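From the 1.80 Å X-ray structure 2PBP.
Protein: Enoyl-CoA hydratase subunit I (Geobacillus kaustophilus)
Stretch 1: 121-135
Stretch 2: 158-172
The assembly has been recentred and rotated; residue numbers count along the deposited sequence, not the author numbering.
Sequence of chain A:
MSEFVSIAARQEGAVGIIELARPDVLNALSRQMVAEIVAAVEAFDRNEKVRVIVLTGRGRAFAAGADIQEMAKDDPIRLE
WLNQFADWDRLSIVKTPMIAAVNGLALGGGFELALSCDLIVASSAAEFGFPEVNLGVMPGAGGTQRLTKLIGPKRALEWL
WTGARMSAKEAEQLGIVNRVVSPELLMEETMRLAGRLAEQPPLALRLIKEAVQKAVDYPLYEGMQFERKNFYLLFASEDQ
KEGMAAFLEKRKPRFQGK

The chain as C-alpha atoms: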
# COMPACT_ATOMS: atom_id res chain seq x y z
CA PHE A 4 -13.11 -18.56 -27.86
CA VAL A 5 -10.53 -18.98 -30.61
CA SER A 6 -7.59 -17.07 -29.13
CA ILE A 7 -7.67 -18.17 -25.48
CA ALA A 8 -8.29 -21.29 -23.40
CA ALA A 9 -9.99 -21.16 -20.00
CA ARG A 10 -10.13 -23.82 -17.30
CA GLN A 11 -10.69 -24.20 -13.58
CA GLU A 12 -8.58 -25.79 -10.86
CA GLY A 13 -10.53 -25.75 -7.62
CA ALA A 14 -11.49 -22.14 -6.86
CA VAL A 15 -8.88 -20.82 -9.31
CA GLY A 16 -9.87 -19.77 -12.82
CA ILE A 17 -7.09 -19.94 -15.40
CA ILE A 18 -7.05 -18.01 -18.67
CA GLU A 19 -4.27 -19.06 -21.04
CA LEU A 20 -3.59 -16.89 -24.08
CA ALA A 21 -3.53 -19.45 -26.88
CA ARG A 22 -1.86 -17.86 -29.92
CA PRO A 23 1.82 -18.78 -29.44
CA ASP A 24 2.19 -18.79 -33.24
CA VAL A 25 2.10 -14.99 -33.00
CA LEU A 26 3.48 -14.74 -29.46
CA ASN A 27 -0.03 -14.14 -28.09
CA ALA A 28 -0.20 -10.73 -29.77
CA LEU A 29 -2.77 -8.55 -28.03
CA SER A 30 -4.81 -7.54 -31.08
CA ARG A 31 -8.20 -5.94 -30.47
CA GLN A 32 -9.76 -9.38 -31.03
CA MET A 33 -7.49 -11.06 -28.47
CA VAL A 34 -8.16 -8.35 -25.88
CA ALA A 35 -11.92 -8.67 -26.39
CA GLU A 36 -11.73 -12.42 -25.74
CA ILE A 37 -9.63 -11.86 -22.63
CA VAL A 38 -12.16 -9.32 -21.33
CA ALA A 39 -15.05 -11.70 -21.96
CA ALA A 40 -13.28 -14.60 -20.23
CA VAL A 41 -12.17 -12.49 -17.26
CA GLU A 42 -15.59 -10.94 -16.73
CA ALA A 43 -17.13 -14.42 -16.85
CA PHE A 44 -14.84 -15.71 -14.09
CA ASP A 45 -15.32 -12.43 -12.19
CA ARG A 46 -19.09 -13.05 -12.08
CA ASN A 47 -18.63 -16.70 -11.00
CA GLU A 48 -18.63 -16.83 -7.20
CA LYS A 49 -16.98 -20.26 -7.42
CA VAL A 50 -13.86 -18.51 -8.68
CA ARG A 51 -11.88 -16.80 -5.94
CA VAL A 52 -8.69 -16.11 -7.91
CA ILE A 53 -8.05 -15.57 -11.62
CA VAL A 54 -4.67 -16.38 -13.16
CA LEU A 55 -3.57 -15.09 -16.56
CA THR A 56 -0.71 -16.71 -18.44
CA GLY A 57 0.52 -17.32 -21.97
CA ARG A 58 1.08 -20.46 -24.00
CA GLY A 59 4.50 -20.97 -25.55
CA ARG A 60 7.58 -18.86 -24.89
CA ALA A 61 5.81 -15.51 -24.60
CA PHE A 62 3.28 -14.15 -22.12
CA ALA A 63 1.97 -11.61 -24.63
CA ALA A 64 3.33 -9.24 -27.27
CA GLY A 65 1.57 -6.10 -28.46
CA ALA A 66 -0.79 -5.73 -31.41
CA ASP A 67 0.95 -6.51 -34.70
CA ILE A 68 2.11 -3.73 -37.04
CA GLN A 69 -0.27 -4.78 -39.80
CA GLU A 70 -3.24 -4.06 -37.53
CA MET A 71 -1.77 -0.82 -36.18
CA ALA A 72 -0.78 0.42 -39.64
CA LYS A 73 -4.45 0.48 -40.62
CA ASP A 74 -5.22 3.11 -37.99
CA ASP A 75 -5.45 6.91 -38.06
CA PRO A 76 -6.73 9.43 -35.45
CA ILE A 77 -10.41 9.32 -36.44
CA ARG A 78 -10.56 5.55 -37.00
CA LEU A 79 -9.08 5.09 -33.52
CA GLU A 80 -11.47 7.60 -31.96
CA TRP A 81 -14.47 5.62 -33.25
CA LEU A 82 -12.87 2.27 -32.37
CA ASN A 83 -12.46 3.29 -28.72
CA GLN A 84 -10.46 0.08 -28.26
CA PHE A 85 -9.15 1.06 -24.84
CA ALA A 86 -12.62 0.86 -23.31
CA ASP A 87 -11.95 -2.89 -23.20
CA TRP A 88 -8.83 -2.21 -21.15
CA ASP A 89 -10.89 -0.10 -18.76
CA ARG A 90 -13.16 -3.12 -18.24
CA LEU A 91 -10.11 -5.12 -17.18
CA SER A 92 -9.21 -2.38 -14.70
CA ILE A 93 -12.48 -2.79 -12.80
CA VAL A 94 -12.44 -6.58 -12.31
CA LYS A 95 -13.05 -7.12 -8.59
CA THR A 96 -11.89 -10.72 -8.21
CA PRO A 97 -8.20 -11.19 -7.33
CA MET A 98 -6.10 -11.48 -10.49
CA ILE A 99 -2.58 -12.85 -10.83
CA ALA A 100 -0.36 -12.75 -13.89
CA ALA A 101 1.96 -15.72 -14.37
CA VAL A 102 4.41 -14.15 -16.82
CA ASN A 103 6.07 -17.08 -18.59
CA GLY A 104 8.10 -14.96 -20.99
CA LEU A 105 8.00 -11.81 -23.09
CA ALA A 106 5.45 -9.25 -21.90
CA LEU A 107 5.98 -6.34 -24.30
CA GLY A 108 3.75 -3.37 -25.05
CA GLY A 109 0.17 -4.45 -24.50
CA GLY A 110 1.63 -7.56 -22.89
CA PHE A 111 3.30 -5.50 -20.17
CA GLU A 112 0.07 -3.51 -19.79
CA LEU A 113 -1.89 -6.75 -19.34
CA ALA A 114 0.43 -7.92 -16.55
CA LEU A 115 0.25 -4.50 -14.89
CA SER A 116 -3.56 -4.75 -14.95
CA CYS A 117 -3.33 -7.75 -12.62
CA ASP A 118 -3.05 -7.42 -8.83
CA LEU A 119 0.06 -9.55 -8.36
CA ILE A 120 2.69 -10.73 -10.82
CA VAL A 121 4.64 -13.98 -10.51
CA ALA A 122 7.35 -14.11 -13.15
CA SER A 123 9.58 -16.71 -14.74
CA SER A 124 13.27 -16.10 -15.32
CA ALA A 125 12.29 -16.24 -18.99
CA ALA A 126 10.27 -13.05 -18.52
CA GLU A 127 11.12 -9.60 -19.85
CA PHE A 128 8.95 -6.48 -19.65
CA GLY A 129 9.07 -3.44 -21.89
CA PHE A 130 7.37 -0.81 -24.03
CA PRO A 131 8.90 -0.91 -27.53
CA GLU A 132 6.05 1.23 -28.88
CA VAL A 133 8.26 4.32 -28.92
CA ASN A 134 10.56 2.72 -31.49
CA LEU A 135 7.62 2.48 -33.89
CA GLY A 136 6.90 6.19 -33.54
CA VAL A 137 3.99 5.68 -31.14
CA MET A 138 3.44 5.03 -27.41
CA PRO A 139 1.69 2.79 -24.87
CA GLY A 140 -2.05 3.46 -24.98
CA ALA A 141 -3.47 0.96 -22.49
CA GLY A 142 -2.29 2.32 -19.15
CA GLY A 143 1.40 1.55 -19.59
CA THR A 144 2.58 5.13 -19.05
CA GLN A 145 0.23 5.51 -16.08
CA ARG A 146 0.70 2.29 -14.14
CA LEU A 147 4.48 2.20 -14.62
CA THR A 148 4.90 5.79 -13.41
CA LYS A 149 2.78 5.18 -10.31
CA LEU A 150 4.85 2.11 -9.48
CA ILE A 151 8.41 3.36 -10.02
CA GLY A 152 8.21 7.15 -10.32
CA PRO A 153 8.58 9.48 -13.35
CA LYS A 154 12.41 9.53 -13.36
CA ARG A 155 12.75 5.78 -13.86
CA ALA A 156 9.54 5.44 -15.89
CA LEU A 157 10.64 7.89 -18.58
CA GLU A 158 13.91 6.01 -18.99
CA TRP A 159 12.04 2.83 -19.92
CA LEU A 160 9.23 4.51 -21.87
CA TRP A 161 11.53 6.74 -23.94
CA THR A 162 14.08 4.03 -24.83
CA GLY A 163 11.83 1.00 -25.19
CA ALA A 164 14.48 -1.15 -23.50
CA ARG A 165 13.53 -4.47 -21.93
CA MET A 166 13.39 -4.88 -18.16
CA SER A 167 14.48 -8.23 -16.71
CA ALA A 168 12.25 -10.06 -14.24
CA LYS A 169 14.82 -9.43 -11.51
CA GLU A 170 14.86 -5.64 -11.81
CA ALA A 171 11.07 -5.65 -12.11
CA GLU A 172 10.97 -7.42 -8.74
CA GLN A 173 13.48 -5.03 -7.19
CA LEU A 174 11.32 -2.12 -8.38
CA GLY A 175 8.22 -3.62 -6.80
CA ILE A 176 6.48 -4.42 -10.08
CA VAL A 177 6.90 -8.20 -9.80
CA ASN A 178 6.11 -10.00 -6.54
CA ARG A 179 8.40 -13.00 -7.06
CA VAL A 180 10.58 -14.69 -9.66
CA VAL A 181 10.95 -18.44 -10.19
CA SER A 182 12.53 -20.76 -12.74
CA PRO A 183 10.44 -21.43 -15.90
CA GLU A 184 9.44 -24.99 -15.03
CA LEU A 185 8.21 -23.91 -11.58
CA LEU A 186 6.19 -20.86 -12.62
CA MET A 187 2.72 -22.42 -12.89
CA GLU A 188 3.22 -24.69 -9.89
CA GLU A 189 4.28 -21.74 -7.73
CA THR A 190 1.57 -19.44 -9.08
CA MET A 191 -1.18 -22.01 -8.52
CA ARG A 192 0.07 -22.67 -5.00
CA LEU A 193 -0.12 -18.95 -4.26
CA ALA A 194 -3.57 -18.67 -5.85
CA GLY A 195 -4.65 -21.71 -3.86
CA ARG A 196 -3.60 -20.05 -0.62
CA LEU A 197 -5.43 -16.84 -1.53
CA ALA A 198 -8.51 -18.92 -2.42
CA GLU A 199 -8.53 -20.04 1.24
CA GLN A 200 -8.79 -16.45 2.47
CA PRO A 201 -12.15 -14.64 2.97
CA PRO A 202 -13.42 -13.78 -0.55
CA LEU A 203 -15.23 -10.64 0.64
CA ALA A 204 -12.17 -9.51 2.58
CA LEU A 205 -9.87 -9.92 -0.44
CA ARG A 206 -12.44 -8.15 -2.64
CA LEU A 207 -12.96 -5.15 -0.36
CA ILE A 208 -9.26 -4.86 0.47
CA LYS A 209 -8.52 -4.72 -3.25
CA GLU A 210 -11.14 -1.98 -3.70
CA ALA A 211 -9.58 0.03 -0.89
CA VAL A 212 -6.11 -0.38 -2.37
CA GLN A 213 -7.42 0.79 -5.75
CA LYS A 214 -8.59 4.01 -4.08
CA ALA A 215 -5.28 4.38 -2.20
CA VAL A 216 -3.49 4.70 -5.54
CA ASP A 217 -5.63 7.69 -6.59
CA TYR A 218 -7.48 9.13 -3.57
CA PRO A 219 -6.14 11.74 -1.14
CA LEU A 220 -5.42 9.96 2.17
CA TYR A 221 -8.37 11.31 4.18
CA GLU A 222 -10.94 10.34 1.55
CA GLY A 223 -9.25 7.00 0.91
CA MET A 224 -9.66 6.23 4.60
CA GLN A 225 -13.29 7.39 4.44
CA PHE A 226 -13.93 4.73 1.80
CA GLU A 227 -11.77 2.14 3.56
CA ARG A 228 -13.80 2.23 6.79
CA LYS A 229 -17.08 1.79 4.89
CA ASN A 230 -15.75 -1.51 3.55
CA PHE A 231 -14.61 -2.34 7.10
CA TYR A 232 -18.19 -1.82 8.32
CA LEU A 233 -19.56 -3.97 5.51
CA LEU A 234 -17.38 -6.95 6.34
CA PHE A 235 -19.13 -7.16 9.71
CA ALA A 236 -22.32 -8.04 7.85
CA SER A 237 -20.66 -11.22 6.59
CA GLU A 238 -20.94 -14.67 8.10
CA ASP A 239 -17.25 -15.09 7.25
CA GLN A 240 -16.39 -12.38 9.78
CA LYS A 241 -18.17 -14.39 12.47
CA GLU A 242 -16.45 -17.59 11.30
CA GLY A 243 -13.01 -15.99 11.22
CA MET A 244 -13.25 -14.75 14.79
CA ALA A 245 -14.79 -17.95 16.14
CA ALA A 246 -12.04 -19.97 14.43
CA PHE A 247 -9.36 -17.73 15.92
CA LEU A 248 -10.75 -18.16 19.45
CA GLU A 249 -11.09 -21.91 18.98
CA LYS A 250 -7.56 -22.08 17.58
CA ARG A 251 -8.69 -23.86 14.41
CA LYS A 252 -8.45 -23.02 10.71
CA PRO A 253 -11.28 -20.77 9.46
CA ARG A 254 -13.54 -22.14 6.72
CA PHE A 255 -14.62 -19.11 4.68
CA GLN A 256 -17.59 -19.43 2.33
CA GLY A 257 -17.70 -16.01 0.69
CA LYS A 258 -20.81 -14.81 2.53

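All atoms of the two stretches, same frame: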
# COMPACT_ATOMS: atom_id res chain seq x y z
N VAL A 121 3.65 -12.96 -10.82
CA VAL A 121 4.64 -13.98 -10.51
C VAL A 121 5.32 -14.18 -11.85
O VAL A 121 4.66 -14.49 -12.84
CB VAL A 121 3.99 -15.31 -10.07
CG1 VAL A 121 5.07 -16.36 -9.84
CG2 VAL A 121 3.19 -15.09 -8.80
N ALA A 122 6.64 -13.99 -11.89
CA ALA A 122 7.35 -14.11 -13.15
C ALA A 122 8.40 -15.20 -13.23
O ALA A 122 9.01 -15.57 -12.23
CB ALA A 122 8.00 -12.76 -13.50
N SER A 123 8.58 -15.70 -14.44
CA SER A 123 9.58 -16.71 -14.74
C SER A 123 10.88 -15.97 -15.01
O SER A 123 10.88 -14.75 -15.19
CB SER A 123 9.18 -17.49 -15.99
OG SER A 123 10.32 -18.11 -16.59
N SER A 124 11.98 -16.70 -15.02
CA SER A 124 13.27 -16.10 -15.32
C SER A 124 13.31 -15.81 -16.82
O SER A 124 14.16 -15.07 -17.30
CB SER A 124 14.40 -17.06 -14.93
OG SER A 124 14.43 -17.30 -13.54
N ALA A 125 12.38 -16.41 -17.55
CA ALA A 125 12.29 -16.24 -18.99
C ALA A 125 11.55 -14.95 -19.33
O ALA A 125 11.45 -14.57 -20.50
CB ALA A 125 11.56 -17.43 -19.61
N ALA A 126 11.04 -14.27 -18.31
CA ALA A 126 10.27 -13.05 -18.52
C ALA A 126 11.06 -11.75 -18.69
O ALA A 126 12.08 -11.53 -18.04
CB ALA A 126 9.26 -12.88 -17.38
N GLU A 127 10.55 -10.90 -19.57
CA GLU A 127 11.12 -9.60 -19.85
C GLU A 127 9.93 -8.67 -20.05
O GLU A 127 8.93 -9.07 -20.64
CB GLU A 127 11.98 -9.62 -21.11
CG GLU A 127 13.38 -10.19 -20.90
CD GLU A 127 14.30 -9.89 -22.07
OE1 GLU A 127 14.07 -10.42 -23.17
OE2 GLU A 127 15.26 -9.10 -21.88
N PHE A 128 10.03 -7.45 -19.55
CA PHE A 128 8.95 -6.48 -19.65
C PHE A 128 9.46 -5.23 -20.35
O PHE A 128 10.58 -4.79 -20.10
CB PHE A 128 8.45 -6.11 -18.25
CG PHE A 128 8.02 -7.28 -17.42
CD1 PHE A 128 6.70 -7.71 -17.42
CD2 PHE A 128 8.95 -7.97 -16.64
CE1 PHE A 128 6.30 -8.79 -16.65
CE2 PHE A 128 8.56 -9.06 -15.86
CZ PHE A 128 7.23 -9.47 -15.86
N GLY A 129 8.64 -4.65 -21.21
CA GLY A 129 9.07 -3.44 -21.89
C GLY A 129 8.00 -2.80 -22.75
O GLY A 129 6.95 -3.40 -23.00
N PHE A 130 8.28 -1.58 -23.19
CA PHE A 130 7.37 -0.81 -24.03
C PHE A 130 8.11 -0.35 -25.28
O PHE A 130 8.61 0.77 -25.35
CB PHE A 130 6.85 0.41 -23.27
CG PHE A 130 5.89 0.07 -22.17
CD1 PHE A 130 4.67 -0.52 -22.45
CD2 PHE A 130 6.22 0.34 -20.84
CE1 PHE A 130 3.78 -0.85 -21.43
CE2 PHE A 130 5.33 0.02 -19.81
CZ PHE A 130 4.11 -0.58 -20.11
N PRO A 131 8.21 -1.23 -26.28
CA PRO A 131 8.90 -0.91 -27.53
C PRO A 131 8.11 -0.01 -28.46
O PRO A 131 8.61 0.36 -29.53
CB PRO A 131 9.17 -2.29 -28.13
CG PRO A 131 7.93 -3.04 -27.74
CD PRO A 131 7.74 -2.63 -26.28
N GLU A 132 6.90 0.37 -28.06
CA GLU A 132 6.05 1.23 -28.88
C GLU A 132 6.75 2.48 -29.39
O GLU A 132 6.55 2.89 -30.53
CB GLU A 132 4.78 1.65 -28.12
CG GLU A 132 3.76 0.55 -27.92
CD GLU A 132 3.86 -0.11 -26.56
OE1 GLU A 132 4.99 -0.26 -26.06
OE2 GLU A 132 2.81 -0.48 -26.00
N VAL A 133 7.56 3.10 -28.54
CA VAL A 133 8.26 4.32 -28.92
C VAL A 133 9.13 4.14 -30.16
O VAL A 133 9.29 5.08 -30.96
CB VAL A 133 9.13 4.86 -27.75
CG1 VAL A 133 10.20 3.85 -27.38
CG2 VAL A 133 9.75 6.19 -28.14
N ASN A 134 9.70 2.96 -30.34
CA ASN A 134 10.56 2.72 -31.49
C ASN A 134 9.79 2.63 -32.80
O ASN A 134 10.38 2.64 -33.88
CB ASN A 134 11.42 1.47 -31.28
CG ASN A 134 12.37 1.62 -30.12
OD1 ASN A 134 12.97 2.68 -29.92
ND2 ASN A 134 12.53 0.56 -29.34
N LEU A 135 8.47 2.56 -32.70
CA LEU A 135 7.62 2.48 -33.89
C LEU A 135 7.04 3.86 -34.17
O LEU A 135 6.26 4.03 -35.11
CB LEU A 135 6.48 1.48 -33.68
CG LEU A 135 6.86 0.03 -33.42
CD1 LEU A 135 5.59 -0.80 -33.25
CD2 LEU A 135 7.70 -0.51 -34.57
N GLU A 158 12.75 6.70 -18.45
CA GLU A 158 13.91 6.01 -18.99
C GLU A 158 13.42 4.82 -19.82
O GLU A 158 13.79 4.66 -20.99
CB GLU A 158 14.80 5.52 -17.85
CG GLU A 158 16.17 5.02 -18.28
CD GLU A 158 16.96 4.42 -17.13
OE1 GLU A 158 17.02 5.04 -16.05
OE2 GLU A 158 17.53 3.32 -17.30
N TRP A 159 12.56 4.00 -19.23
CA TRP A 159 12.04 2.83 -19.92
C TRP A 159 11.09 3.15 -21.07
O TRP A 159 11.15 2.52 -22.13
CB TRP A 159 11.35 1.89 -18.93
CG TRP A 159 12.28 1.38 -17.88
CD1 TRP A 159 12.41 1.83 -16.60
CD2 TRP A 159 13.25 0.34 -18.04
NE1 TRP A 159 13.40 1.14 -15.95
CE2 TRP A 159 13.93 0.22 -16.82
CE3 TRP A 159 13.61 -0.50 -19.11
CZ2 TRP A 159 14.96 -0.71 -16.62
CZ3 TRP A 159 14.63 -1.43 -18.91
CH2 TRP A 159 15.29 -1.52 -17.68
N LEU A 160 10.21 4.13 -20.86
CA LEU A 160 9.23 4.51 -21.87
C LEU A 160 9.86 5.19 -23.09
O LEU A 160 9.44 4.96 -24.22
CB LEU A 160 8.17 5.41 -21.25
CG LEU A 160 7.30 4.74 -20.18
CD1 LEU A 160 6.53 5.78 -19.39
CD2 LEU A 160 6.34 3.76 -20.85
N TRP A 161 10.87 6.03 -22.85
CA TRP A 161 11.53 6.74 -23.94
C TRP A 161 12.49 5.88 -24.77
O TRP A 161 12.64 6.11 -25.97
CB TRP A 161 12.32 7.94 -23.39
CG TRP A 161 11.50 9.16 -23.09
CD1 TRP A 161 10.20 9.41 -23.45
CD2 TRP A 161 11.96 10.35 -22.44
NE1 TRP A 161 9.83 10.67 -23.06
CE2 TRP A 161 10.90 11.28 -22.44
CE3 TRP A 161 13.18 10.72 -21.86
CZ2 TRP A 161 11.01 12.55 -21.88
CZ3 TRP A 161 13.30 11.99 -21.30
CH2 TRP A 161 12.22 12.89 -21.31
N THR A 162 13.12 4.90 -24.14
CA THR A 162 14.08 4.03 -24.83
C THR A 162 13.51 2.72 -25.37
O THR A 162 14.03 2.16 -26.34
CB THR A 162 15.27 3.66 -23.92
OG1 THR A 162 14.81 2.85 -22.83
CG2 THR A 162 15.92 4.92 -23.37
N GLY A 163 12.44 2.24 -24.75
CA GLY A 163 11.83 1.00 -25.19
C GLY A 163 12.65 -0.23 -24.82
O GLY A 163 12.41 -1.32 -25.32
N ALA A 164 13.63 -0.05 -23.93
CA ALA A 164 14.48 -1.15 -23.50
C ALA A 164 13.71 -2.18 -22.67
O ALA A 164 12.72 -1.85 -22.03
CB ALA A 164 15.66 -0.62 -22.69
N ARG A 165 14.19 -3.42 -22.68
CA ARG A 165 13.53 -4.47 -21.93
C ARG A 165 14.04 -4.58 -20.50
O ARG A 165 15.24 -4.52 -20.24
CB ARG A 165 13.70 -5.82 -22.63
CG ARG A 165 12.96 -5.92 -23.94
CD ARG A 165 13.18 -7.29 -24.53
NE ARG A 165 12.59 -7.42 -25.86
CZ ARG A 165 12.69 -8.51 -26.61
NH1 ARG A 165 13.36 -9.56 -26.17
NH2 ARG A 165 12.13 -8.54 -27.81
N MET A 166 13.10 -4.76 -19.58
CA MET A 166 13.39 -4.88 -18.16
C MET A 166 13.38 -6.37 -17.79
O MET A 166 12.45 -7.09 -18.13
CB MET A 166 12.32 -4.12 -17.38
CG MET A 166 12.53 -4.02 -15.89
SD MET A 166 11.05 -3.32 -15.13
CE MET A 166 11.21 -1.59 -15.58
N SER A 167 14.43 -6.83 -17.10
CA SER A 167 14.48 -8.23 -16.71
C SER A 167 13.51 -8.47 -15.55
O SER A 167 13.10 -7.53 -14.87
CB SER A 167 15.90 -8.61 -16.26
OG SER A 167 16.27 -7.90 -15.10
N ALA A 168 13.16 -9.73 -15.32
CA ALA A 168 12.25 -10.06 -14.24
C ALA A 168 12.84 -9.63 -12.90
O ALA A 168 12.13 -9.13 -12.03
CB ALA A 168 11.97 -11.56 -14.23
N LYS A 169 14.15 -9.81 -12.75
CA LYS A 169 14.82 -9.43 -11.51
C LYS A 169 14.73 -7.95 -11.16
O LYS A 169 14.46 -7.60 -10.01
CB LYS A 169 16.29 -9.86 -11.54
CG LYS A 169 17.06 -9.54 -10.26
CD LYS A 169 16.36 -10.08 -9.02
CE LYS A 169 16.17 -11.60 -9.09
NZ LYS A 169 15.37 -12.11 -7.93
N GLU A 170 14.94 -7.06 -12.13
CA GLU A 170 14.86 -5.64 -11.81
C GLU A 170 13.41 -5.25 -11.57
O GLU A 170 13.12 -4.37 -10.76
CB GLU A 170 15.44 -4.77 -12.92
CG GLU A 170 15.80 -3.37 -12.41
CD GLU A 170 16.30 -2.44 -13.49
OE1 GLU A 170 16.93 -2.92 -14.45
OE2 GLU A 170 16.07 -1.22 -13.36
N ALA A 171 12.50 -5.92 -12.27
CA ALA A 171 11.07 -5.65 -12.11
C ALA A 171 10.67 -5.97 -10.67
O ALA A 171 9.85 -5.28 -10.07
CB ALA A 171 10.26 -6.49 -13.09
N GLU A 172 11.26 -7.03 -10.12
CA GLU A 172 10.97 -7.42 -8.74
C GLU A 172 11.58 -6.42 -7.77
O GLU A 172 10.95 -6.05 -6.78
CB GLU A 172 11.51 -8.81 -8.44
CG GLU A 172 11.34 -9.21 -6.99
CD GLU A 172 11.93 -10.57 -6.67
OE1 GLU A 172 13.10 -10.79 -7.03
OE2 GLU A 172 11.23 -11.40 -6.06
O HOH W 1 14.52 -11.71 -16.88
O HOH W 2 10.56 -0.21 -22.08
O HOH W 3 7.40 3.17 -25.28
O HOH W 4 14.99 -0.01 -27.48

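The two stretches run antiparallel, meeting in a short two-stranded ladder around Phe 128 and Met 166, with helical segments of stretch 2 closing over both ends. Together they bury 724 Å².

Stretch 1 enters as a strand. Ala 122 points toward stretch 2, and its CB lies 4.2 Å from Ala 168 CB, a close approach of backbones that small side chains permit. A type I turn from Ser 123 to Ala 126 follows, closed by Ala 126 N donating to Ser 123 O at 3.2 Å. The carbonyl of Ala 126 then lies beside the first turn of the second helix. Its O receives only a weak bond from Ala 168 N, at 3.4 Å, and water 1 bridges the same two atoms, accepting from Ala 168 N (2.9 Å), whose one hydrogen it shares with the weak direct bond, and donating to Ala 126 O (2.7 Å). On the helix itself, Ser 167 is the N-cap, its OG accepting a weak bond from Glu 170 N at 3.4 Å.

Glu 127 pairs with Ser 167 at a non-hydrogen-bonded position of the ladder, and both side chains lie on the more open face. There the carboxylate reaches Arg 165, whose NH1 donates to Glu 127 OE1 at 3.2 Å in a salt bridge; the extended arginine presents its guanidinium edge to the acid.

At Phe 128 the ladder is strongest. Phe 128 N donates to Met 166 O at 2.8 Å, and Met 166 N donates to Phe 128 O at 2.6 Å, both nearly straight. Their side chains share the buried face, where the Phe 128 ring has Ala 168 CA at its edge and its CD2 lies 4.1 Å from Ala 171 CB. Alanines leave room for this bulky ring.

Gly 129 continues the strand where space is scarce: a CB would sit tightly against Ala 164 O and Arg 165 CA. Beyond it, direct backbone pairing gives way to water. Water 2 accepts from Phe 130 N and donates to Trp 159 O and Ala 164 O. The Phe 130 ring packs on Leu 160, CD2 to CD2 at 3.4 Å, while Phe 130 O receives a CA-H contact from Gly 163 CA at 3.2 Å.

In the 3-10 segment, Val 133 turns its CG1 onto the helix terminus, 3.4 Å from Leu 160 O. Gly 163 suits this place twice over: its phi is positive, and a CB would clash with Asn 134 ND2. Water 4 finally links Asn 134 ND2 to Thr 162 O.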